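Local coordinates for 5'-nucleotidase SURE (Aquifex aeolicus, PDB 2WQK) that removes phosphate from nucleoside 5'-monophosphates as a metal-dependent phosphatase of the SurE family, at the interface of chains A and B. Residues are numbered along the deposited sequence; one frame, centred on the assembly and turned at random. Chains: chain A/B, 5'-nucleotidase SURE.

The interface of chains A and B. Residues chain A 48-52; chain B 200-202.
One face of the B:Trp202 indole lies over the A:Glu50–A:Pro51 peptide, with A:Pro51 N 3.8 Å from the ring plane and near its centre. The indole flanks a short antiparallel beta bridge between two chains of this SurE-family nucleotidase: strand 199-206 of chain B pairs with the start of strand 52-58 of chain A. On the same indole face, A:Pro51 CD sits 3.7 Å from the centroid of the six-membered ring in a CH-pi contact, and A:Pro51 CB and CG also lie against the benzo side. At the indole edge, in the ring plane, is the backbone carbonyl of A:Phe48; B:Trp202 NE1 donates to A:Phe48 O at 3.0 Å (157° at the hydrogen), approaching from above the carbonyl plane. The B:Phe200 ring turns its edge to the same proline, CD1 3.7 Å from A:Pro51 CB, which is thus bordered by a tryptophan face and a phenylalanine edge.

A:Leu52 N donates to B:Tyr201 O at 2.7 Å, and B:Tyr201 N returns a bond to A:Leu52 O at 2.8 Å. Two-fold symmetry repeats the contact with the chains exchanged, and the reach of strand 199-206 over chain A is likely to tie two copies of the enzyme together. B:Trp202 CG is anti to its backbone N (chi1 -158°), which carries the indole alongside A:Pro51 and back along the loop to A:Phe48. On the benzo ring beside the NE1 end, B:Trp202 CZ2 comes 3.6 Å from A:Thr49 O. An alanine in place of B:Trp202 would probably leave the A:Phe48 carbonyl without its indole donor and open a gap over A:Pro51.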
loop_
_atom_site.group_PDB
_atom_site.type_symbol
_atom_site.label_atom_id
_atom_site.label_comp_id
_atom_site.label_asym_id
_atom_site.label_seq_id
_atom_site.Cartn_x
_atom_site.Cartn_y
_atom_site.Cartn_z
ATOM N N PHE A 48 -4.930 -13.314 -9.055
ATOM C CA PHE A 48 -4.979 -13.959 -10.359
ATOM C C PHE A 48 -4.033 -13.295 -11.342
ATOM O O PHE A 48 -3.722 -13.884 -12.372
ATOM C CB PHE A 48 -6.410 -13.895 -10.930
ATOM C CG PHE A 48 -7.283 -14.984 -10.399
ATOM C CD1 PHE A 48 -8.277 -14.716 -9.474
ATOM C CD2 PHE A 48 -7.058 -16.290 -10.773
ATOM C CE1 PHE A 48 -9.064 -15.755 -8.952
ATOM C CE2 PHE A 48 -7.816 -17.327 -10.253
ATOM C CZ PHE A 48 -8.821 -17.068 -9.339
ATOM N N THR A 49 -3.679 -12.057 -11.048
ATOM C CA THR A 49 -3.038 -11.154 -12.019
ATOM C C THR A 49 -1.534 -11.010 -11.789
ATOM O O THR A 49 -0.884 -10.291 -12.502
ATOM C CB THR A 49 -3.654 -9.715 -11.997
ATOM O OG1 THR A 49 -3.223 -8.964 -10.835
ATOM C CG2 THR A 49 -5.191 -9.770 -12.083
ATOM N N GLU A 50 -0.994 -11.657 -10.758
ATOM C CA GLU A 50 0.451 -11.621 -10.526
ATOM C C GLU A 50 0.817 -12.971 -9.938
ATOM O O GLU A 50 -0.017 -13.620 -9.279
ATOM C CB GLU A 50 0.882 -10.548 -9.491
ATOM C CG GLU A 50 0.656 -9.059 -9.881
ATOM C CD GLU A 50 1.636 -8.483 -10.912
ATOM O OE1 GLU A 50 2.636 -9.148 -11.313
ATOM O OE2 GLU A 50 1.362 -7.319 -11.323
ATOM N N PRO A 51 2.059 -13.374 -10.148
ATOM C CA PRO A 51 2.568 -14.604 -9.561
ATOM C C PRO A 51 2.958 -14.406 -8.108
ATOM O O PRO A 51 3.055 -13.275 -7.633
ATOM C CB PRO A 51 3.795 -14.887 -10.405
ATOM C CG PRO A 51 4.295 -13.592 -10.766
ATOM C CD PRO A 51 3.083 -12.699 -10.960
ATOM N N LEU A 52 3.186 -15.529 -7.435
ATOM C CA LEU A 52 3.392 -15.567 -6.004
ATOM C C LEU A 52 4.601 -16.434 -5.675
ATOM O O LEU A 52 4.663 -17.582 -6.101
ATOM C CB LEU A 52 2.150 -16.151 -5.334
ATOM C CG LEU A 52 0.882 -15.287 -5.416
ATOM C CD1 LEU A 52 -0.353 -16.143 -5.084
ATOM C CD2 LEU A 52 1.021 -14.073 -4.534
ATOM N N PHE B 200 8.246 -20.172 -7.907
ATOM C CA PHE B 200 7.100 -19.281 -7.759
ATOM C C PHE B 200 5.952 -19.784 -8.636
ATOM O O PHE B 200 6.136 -20.676 -9.476
ATOM C CB PHE B 200 7.461 -17.808 -8.011
ATOM C CG PHE B 200 7.858 -17.485 -9.448
ATOM C CD1 PHE B 200 6.969 -16.835 -10.268
ATOM C CD2 PHE B 200 9.132 -17.749 -9.941
ATOM C CE1 PHE B 200 7.294 -16.502 -11.585
ATOM C CE2 PHE B 200 9.479 -17.403 -11.254
ATOM C CZ PHE B 200 8.576 -16.769 -12.069
ATOM N N TYR B 201 4.757 -19.248 -8.390
ATOM C CA TYR B 201 3.532 -19.867 -8.855
ATOM C C TYR B 201 2.627 -18.804 -9.430
ATOM O O TYR B 201 2.659 -17.679 -8.965
ATOM C CB TYR B 201 2.821 -20.627 -7.713
ATOM C CG TYR B 201 3.735 -21.706 -7.158
ATOM C CD1 TYR B 201 3.767 -22.993 -7.721
ATOM C CD2 TYR B 201 4.619 -21.422 -6.116
ATOM C CE1 TYR B 201 4.629 -23.973 -7.232
ATOM C CE2 TYR B 201 5.504 -22.406 -5.623
ATOM C CZ TYR B 201 5.486 -23.664 -6.190
ATOM O OH TYR B 201 6.351 -24.620 -5.676
ATOM N N TRP B 202 1.789 -19.183 -10.372
ATOM C CA TRP B 202 0.792 -18.280 -10.899
ATOM C C TRP B 202 -0.529 -19.025 -10.918
ATOM O O TRP B 202 -0.638 -20.063 -11.564
ATOM C CB TRP B 202 1.182 -17.816 -12.303
ATOM C CG TRP B 202 0.521 -16.527 -12.722
ATOM C CD1 TRP B 202 -0.789 -16.198 -12.607
ATOM C CD2 TRP B 202 1.164 -15.417 -13.340
ATOM N NE1 TRP B 202 -1.010 -14.934 -13.077
ATOM C CE2 TRP B 202 0.172 -14.428 -13.555
ATOM C CE3 TRP B 202 2.466 -15.160 -13.739
ATOM C CZ2 TRP B 202 0.454 -13.188 -14.150
ATOM C CZ3 TRP B 202 2.736 -13.920 -14.344
ATOM C CH2 TRP B 202 1.736 -12.959 -14.529
#